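Local structure of RNA-dependent RNA Polymerase (Bombyx mori cytoplasmic polyhedrosis virus, 6TZ0) at residues N387-S399 / V650-K662. The protein catalyses RNA-templated RNA synthesis, making plus strands in conservative transcription and complementary minus strands during replication of the double-stranded viral genome. Residues are numbered along the deposited sequence; the frame is centred on the assembly and turned at random.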
ATOM      1  N   ASN A 387       0.861  18.405  28.426  1.00 32.13           N
ATOM      2  CA  ASN A 387       0.832  17.173  29.200  1.00 32.13           C
ATOM      3  C   ASN A 387      -0.178  16.238  28.550  1.00 32.13           C
ATOM      4  O   ASN A 387      -1.101  16.687  27.865  1.00 32.13           O
ATOM      5  CB  ASN A 387       0.458  17.432  30.663  1.00 32.13           C
ATOM      6  CG  ASN A 387       0.778  16.263  31.567  1.00 32.13           C
ATOM      7  OD1 ASN A 387       1.271  15.229  31.114  1.00 32.13           O
ATOM      8  ND2 ASN A 387       0.502  16.419  32.855  1.00 32.13           N
ATOM      9  N   GLY A 388       0.005  14.938  28.765  1.00 26.84           N
ATOM     10  CA  GLY A 388      -0.872  13.955  28.160  1.00 26.84           C
ATOM     11  C   GLY A 388      -0.117  12.926  27.350  1.00 26.84           C
ATOM     12  O   GLY A 388       1.075  12.728  27.573  1.00 26.84           O
ATOM     13  N   VAL A 389      -0.784  12.279  26.390  1.00 23.82           N
ATOM     14  CA  VAL A 389      -0.134  11.207  25.639  1.00 23.82           C
ATOM     15  C   VAL A 389       0.819  11.757  24.592  1.00 23.82           C
ATOM     16  O   VAL A 389       1.790  11.084  24.218  1.00 23.82           O
ATOM     17  CB  VAL A 389      -1.181  10.271  25.005  1.00 23.82           C
ATOM     18  CG1 VAL A 389      -1.899   9.514  26.073  1.00 23.82           C
ATOM     19  CG2 VAL A 389      -2.184  11.056  24.181  1.00 23.82           C
ATOM     20  N   GLY A 390       0.567  12.970  24.098  1.00 21.90           N
ATOM     21  CA  GLY A 390       1.500  13.586  23.173  1.00 21.90           C
ATOM     22  C   GLY A 390       2.823  13.899  23.834  1.00 21.90           C
ATOM     23  O   GLY A 390       3.887  13.682  23.249  1.00 21.90           O
ATOM     24  N   SER A 391       2.772  14.349  25.089  1.00 22.89           N
ATOM     25  CA  SER A 391       3.979  14.598  25.864  1.00 22.89           C
ATOM     26  C   SER A 391       4.734  13.304  26.138  1.00 22.89           C
ATOM     27  O   SER A 391       5.967  13.275  26.087  1.00 22.89           O
ATOM     28  CB  SER A 391       3.603  15.305  27.162  1.00 22.89           C
ATOM     29  OG  SER A 391       4.745  15.599  27.935  1.00 22.89           O
ATOM     30  N   ILE A 392       4.005  12.211  26.355  1.00 21.70           N
ATOM     31  CA  ILE A 392       4.622  10.927  26.660  1.00 21.70           C
ATOM     32  C   ILE A 392       5.293  10.332  25.426  1.00 21.70           C
ATOM     33  O   ILE A 392       6.395   9.780  25.512  1.00 21.70           O
ATOM     34  CB  ILE A 392       3.567   9.991  27.274  1.00 21.70           C
ATOM     35  CG1 ILE A 392       3.192  10.503  28.659  1.00 21.70           C
ATOM     36  CG2 ILE A 392       4.073   8.588  27.391  1.00 21.70           C
ATOM     37  CD1 ILE A 392       1.976   9.875  29.240  1.00 21.70           C
ATOM     38  N   ALA A 393       4.666  10.462  24.255  1.00 21.84           N
ATOM     39  CA  ALA A 393       5.316  10.007  23.029  1.00 21.84           C
ATOM     40  C   ALA A 393       6.508  10.885  22.665  1.00 21.84           C
ATOM     41  O   ALA A 393       7.552  10.381  22.226  1.00 21.84           O
ATOM     42  CB  ALA A 393       4.314   9.969  21.882  1.00 21.84           C
ATOM     43  N   GLN A 394       6.385  12.200  22.857  1.00 21.63           N
ATOM     44  CA  GLN A 394       7.484  13.081  22.500  1.00 21.63           C
ATOM     45  C   GLN A 394       8.653  12.997  23.465  1.00 21.63           C
ATOM     46  O   GLN A 394       9.769  13.305  23.052  1.00 21.63           O
ATOM     47  CB  GLN A 394       7.011  14.526  22.388  1.00 21.63           C
ATOM     48  CG  GLN A 394       6.155  14.771  21.176  1.00 21.63           C
ATOM     49  CD  GLN A 394       6.848  14.366  19.900  1.00 21.63           C
ATOM     50  OE1 GLN A 394       6.421  13.439  19.222  1.00 21.63           O
ATOM     51  NE2 GLN A 394       7.947  15.032  19.586  1.00 21.63           N
ATOM     52  N   SER A 395       8.438  12.551  24.707  1.00 21.86           N
ATOM     53  CA  SER A 395       9.552  12.389  25.638  1.00 21.86           C
ATOM     54  C   SER A 395      10.536  11.326  25.170  1.00 21.86           C
ATOM     55  O   SER A 395      11.733  11.421  25.456  1.00 21.86           O
ATOM     56  CB  SER A 395       9.030  12.046  27.028  1.00 21.86           C
ATOM     57  OG  SER A 395       8.446  10.761  27.046  1.00 21.86           O
ATOM     58  N   TYR A 396      10.064  10.333  24.429  1.00 21.81           N
ATOM     59  CA  TYR A 396      10.956   9.363  23.817  1.00 21.81           C
ATOM     60  C   TYR A 396      11.390   9.779  22.421  1.00 21.81           C
ATOM     61  O   TYR A 396      12.554   9.581  22.059  1.00 21.81           O
ATOM     62  CB  TYR A 396      10.285   7.993  23.768  1.00 21.81           C
ATOM     63  CG  TYR A 396      11.148   6.921  23.167  1.00 21.81           C
ATOM     64  CD1 TYR A 396      12.245   6.416  23.852  1.00 21.81           C
ATOM     65  CD2 TYR A 396      10.860   6.404  21.916  1.00 21.81           C
ATOM     66  CE1 TYR A 396      13.033   5.431  23.300  1.00 21.81           C
ATOM     67  CE2 TYR A 396      11.637   5.424  21.361  1.00 21.81           C
ATOM     68  CZ  TYR A 396      12.721   4.937  22.053  1.00 21.81           C
ATOM     69  OH  TYR A 396      13.496   3.955  21.490  1.00 21.81           O
ATOM     70  N   LEU A 397      10.491  10.355  21.622  1.00 21.51           N
ATOM     71  CA  LEU A 397      10.836  10.654  20.237  1.00 21.51           C
ATOM     72  C   LEU A 397      11.726  11.879  20.072  1.00 21.51           C
ATOM     73  O   LEU A 397      12.457  11.953  19.082  1.00 21.51           O
ATOM     74  CB  LEU A 397       9.567  10.834  19.408  1.00 21.51           C
ATOM     75  CG  LEU A 397       8.724   9.592  19.142  1.00 21.51           C
ATOM     76  CD1 LEU A 397       7.437   9.983  18.451  1.00 21.51           C
ATOM     77  CD2 LEU A 397       9.504   8.597  18.306  1.00 21.51           C
ATOM     78  N   SER A 398      11.710  12.827  21.009  1.00 21.82           N
ATOM     79  CA  SER A 398      12.468  14.058  20.843  1.00 21.82           C
ATOM     80  C   SER A 398      13.962  13.872  21.047  1.00 21.82           C
ATOM     81  O   SER A 398      14.727  14.790  20.739  1.00 21.82           O
ATOM     82  CB  SER A 398      11.942  15.113  21.807  1.00 21.82           C
ATOM     83  OG  SER A 398      12.169  14.724  23.147  1.00 21.82           O
ATOM     84  N   SER A 399      14.397  12.724  21.552  1.00 22.03           N
ATOM     85  CA  SER A 399      15.816  12.439  21.670  1.00 22.03           C
ATOM     86  C   SER A 399      16.426  11.902  20.384  1.00 22.03           C
ATOM     87  O   SER A 399      17.637  11.681  20.340  1.00 22.03           O
ATOM     88  CB  SER A 399      16.036  11.450  22.810  1.00 22.03           C
ATOM     89  OG  SER A 399      15.367  10.238  22.548  1.00 22.03           O
ATOM     90  N   VAL A 650       6.186   4.363  14.168  1.00 24.14           N
ATOM     91  CA  VAL A 650       6.780   5.420  14.980  1.00 24.14           C
ATOM     92  C   VAL A 650       5.881   5.778  16.152  1.00 24.14           C
ATOM     93  O   VAL A 650       6.348   5.888  17.291  1.00 24.14           O
ATOM     94  CB  VAL A 650       7.098   6.644  14.100  1.00 24.14           C
ATOM     95  CG1 VAL A 650       7.383   7.860  14.939  1.00 24.14           C
ATOM     96  CG2 VAL A 650       8.311   6.367  13.243  1.00 24.14           C
ATOM     97  N   LEU A 651       4.573   5.900  15.906  1.00 23.06           N
ATOM     98  CA  LEU A 651       3.645   6.297  16.959  1.00 23.06           C
ATOM     99  C   LEU A 651       3.531   5.236  18.046  1.00 23.06           C
ATOM    100  O   LEU A 651       3.510   5.566  19.239  1.00 23.06           O
ATOM    101  CB  LEU A 651       2.280   6.604  16.340  1.00 23.06           C
ATOM    102  CG  LEU A 651       1.142   7.180  17.183  1.00 23.06           C
ATOM    103  CD1 LEU A 651       0.369   8.137  16.336  1.00 23.06           C
ATOM    104  CD2 LEU A 651       0.194   6.106  17.646  1.00 23.06           C
ATOM    105  N   LEU A 652       3.480   3.957  17.666  1.00 24.71           N
ATOM    106  CA  LEU A 652       3.331   2.918  18.676  1.00 24.71           C
ATOM    107  C   LEU A 652       4.613   2.717  19.470  1.00 24.71           C
ATOM    108  O   LEU A 652       4.557   2.525  20.697  1.00 24.71           O
ATOM    109  CB  LEU A 652       2.882   1.618  18.019  1.00 24.71           C
ATOM    110  CG  LEU A 652       1.437   1.626  17.530  1.00 24.71           C
ATOM    111  CD1 LEU A 652       1.169   0.404  16.681  1.00 24.71           C
ATOM    112  CD2 LEU A 652       0.495   1.694  18.709  1.00 24.71           C
ATOM    113  N   GLN A 653       5.778   2.790  18.809  1.00 23.53           N
ATOM    114  CA  GLN A 653       7.019   2.654  19.563  1.00 23.53           C
ATOM    115  C   GLN A 653       7.248   3.862  20.458  1.00 23.53           C
ATOM    116  O   GLN A 653       7.782   3.713  21.563  1.00 23.53           O
ATOM    117  CB  GLN A 653       8.204   2.415  18.623  1.00 23.53           C
ATOM    118  CG  GLN A 653       8.756   3.609  17.889  1.00 23.53           C
ATOM    119  CD  GLN A 653       9.784   3.215  16.870  1.00 23.53           C
ATOM    120  OE1 GLN A 653       9.994   2.041  16.605  1.00 23.53           O
ATOM    121  NE2 GLN A 653      10.467   4.201  16.318  1.00 23.53           N
ATOM    122  N   GLY A 654       6.759   5.035  20.046  1.00 22.11           N
ATOM    123  CA  GLY A 654       6.870   6.207  20.886  1.00 22.11           C
ATOM    124  C   GLY A 654       6.000   6.117  22.119  1.00 22.11           C
ATOM    125  O   GLY A 654       6.459   6.421  23.218  1.00 22.11           O
ATOM    126  N   LEU A 655       4.749   5.662  21.959  1.00 22.81           N
ATOM    127  CA  LEU A 655       3.863   5.505  23.111  1.00 22.81           C
ATOM    128  C   LEU A 655       4.390   4.470  24.098  1.00 22.81           C
ATOM    129  O   LEU A 655       4.385   4.712  25.309  1.00 22.81           O
ATOM    130  CB  LEU A 655       2.451   5.124  22.671  1.00 22.81           C
ATOM    131  CG  LEU A 655       1.562   6.120  21.938  1.00 22.81           C
ATOM    132  CD1 LEU A 655       0.268   5.436  21.560  1.00 22.81           C
ATOM    133  CD2 LEU A 655       1.283   7.337  22.778  1.00 22.81           C
ATOM    134  N   VAL A 656       4.901   3.338  23.604  1.00 23.57           N
ATOM    135  CA  VAL A 656       5.358   2.285  24.509  1.00 23.57           C
ATOM    136  C   VAL A 656       6.640   2.694  25.233  1.00 23.57           C
ATOM    137  O   VAL A 656       6.730   2.604  26.469  1.00 23.57           O
ATOM    138  CB  VAL A 656       5.528   0.960  23.743  1.00 23.57           C
ATOM    139  CG1 VAL A 656       6.200  -0.077  24.613  1.00 23.57           C
ATOM    140  CG2 VAL A 656       4.179   0.447  23.316  1.00 23.57           C
ATOM    141  N   ARG A 657       7.649   3.158  24.490  1.00 23.29           N
ATOM    142  CA  ARG A 657       8.908   3.508  25.133  1.00 23.29           C
ATOM    143  C   ARG A 657       8.791   4.772  25.983  1.00 23.29           C
ATOM    144  O   ARG A 657       9.462   4.890  27.020  1.00 23.29           O
ATOM    145  CB  ARG A 657       9.989   3.653  24.077  1.00 23.29           C
ATOM    146  CG  ARG A 657      10.358   2.367  23.377  1.00 23.29           C
ATOM    147  CD  ARG A 657      11.105   1.457  24.321  1.00 23.29           C
ATOM    148  NE  ARG A 657      11.627   0.277  23.645  1.00 23.29           N
ATOM    149  CZ  ARG A 657      12.281  -0.702  24.257  1.00 23.29           C
ATOM    150  NH1 ARG A 657      12.485  -0.640  25.559  1.00 23.29           N
ATOM    151  NH2 ARG A 657      12.723  -1.740  23.569  1.00 23.29           N
ATOM    152  N   GLY A 658       7.917   5.704  25.603  1.00 21.44           N
ATOM    153  CA  GLY A 658       7.664   6.841  26.456  1.00 21.44           C
ATOM    154  C   GLY A 658       6.882   6.488  27.696  1.00 21.44           C
ATOM    155  O   GLY A 658       7.022   7.152  28.721  1.00 21.44           O
ATOM    156  N   ASN A 659       6.048   5.447  27.633  1.00 23.51           N
ATOM    157  CA  ASN A 659       5.415   4.977  28.857  1.00 23.51           C
ATOM    158  C   ASN A 659       6.435   4.342  29.786  1.00 23.51           C
ATOM    159  O   ASN A 659       6.303   4.445  31.007  1.00 23.51           O
ATOM    160  CB  ASN A 659       4.314   3.972  28.545  1.00 23.51           C
ATOM    161  CG  ASN A 659       3.382   3.760  29.708  1.00 23.51           C
ATOM    162  OD1 ASN A 659       3.428   4.488  30.695  1.00 23.51           O
ATOM    163  ND2 ASN A 659       2.565   2.729  29.625  1.00 23.51           N
ATOM    164  N   GLU A 660       7.448   3.685  29.219  1.00 25.01           N
ATOM    165  CA  GLU A 660       8.552   3.168  30.028  1.00 25.01           C
ATOM    166  C   GLU A 660       9.289   4.299  30.748  1.00 25.01           C
ATOM    167  O   GLU A 660       9.541   4.222  31.960  1.00 25.01           O
ATOM    168  CB  GLU A 660       9.499   2.363  29.137  1.00 25.01           C
ATOM    169  CG  GLU A 660      10.625   1.660  29.849  1.00 25.01           C
ATOM    170  CD  GLU A 660      11.429   0.771  28.923  1.00 25.01           C
ATOM    171  OE1 GLU A 660      11.130   0.751  27.715  1.00 25.01           O
ATOM    172  OE2 GLU A 660      12.350   0.079  29.402  1.00 25.01           O
ATOM    173  N   LEU A 661       9.591   5.383  30.022  1.00 22.64           N
ATOM    174  CA  LEU A 661      10.234   6.548  30.636  1.00 22.64           C
ATOM    175  C   LEU A 661       9.333   7.231  31.665  1.00 22.64           C
ATOM    176  O   LEU A 661       9.813   7.721  32.694  1.00 22.64           O
ATOM    177  CB  LEU A 661      10.633   7.558  29.568  1.00 22.64           C
ATOM    178  CG  LEU A 661      11.680   7.160  28.543  1.00 22.64           C
ATOM    179  CD1 LEU A 661      11.869   8.280  27.546  1.00 22.64           C
ATOM    180  CD2 LEU A 661      12.977   6.817  29.233  1.00 22.64           C
ATOM    181  N   LYS A 662       8.026   7.280  31.400  1.00 24.51           N
ATOM    182  CA  LYS A 662       7.080   7.916  32.309  1.00 24.51           C
ATOM    183  C   LYS A 662       6.927   7.131  33.602  1.00 24.51           C
ATOM    184  O   LYS A 662       6.841   7.726  34.684  1.00 24.51           O
ATOM    185  CB  LYS A 662       5.733   8.059  31.606  1.00 24.51           C
ATOM    186  CG  LYS A 662       4.640   8.734  32.397  1.00 24.51           C
ATOM    187  CD  LYS A 662       4.944  10.197  32.601  1.00 24.51           C
ATOM    188  CE  LYS A 662       3.731  10.937  33.128  1.00 24.51           C
ATOM    189  NZ  LYS A 662       3.315  10.493  34.480  1.00 24.51           N
TER
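Ile-392 and Ala-393 of helix 389-397 lie against Gly-658 and Gly-654, which, one turn apart on helix 644-665, expose a strip of bare backbone: a clear case of glycines permitting close helix packing. The axes of the two short segments pass 7.3 Å apart at 90°, and Ala-393 CA lies 4.6 Å from Gly-654 CA. Gly-658 CA makes a CH···O contact with Ile-392 O at 3.3 Å, and the same carbonyl accepts the hydroxyl of Ser-395. Ile-392 CG2 reaches over the Gly-658 carbonyl. Tyr-396 is the knob, set in a hole formed by Gly-654, Arg-657, Gly-658 and Leu-661. With CG anti to the backbone N (chi1 -179°), its ring runs alongside Arg-657, whose CB stands 3.3 Å from the ring centroid in a CH-pi contact almost exactly on the normal. Both helices lie within the central polymerase region; helix 644-665 precedes the hairpin 672-677/682-687, whose turn carries Asp-680 and Asp-681, consistent with the motif B helix of a polymerase palm. The buried flank lies near the metal site: Leu-655, its CD2 4.1 Å from Ala-393 CB, comes within about 8 Å, side chain to side chain, of magnesium-binding Val-548. Leu-397 meets Val-650 CG1 here too. At the looser, solvent-facing margin, exposed Leu-661 and Ser-395 meet through one methyl, CD1, which also touches the Tyr-396 ring edge. Lys-662 sends its amine to Asp-666, and Arg-657 bends at chi2 toward a salt bridge with Glu-660.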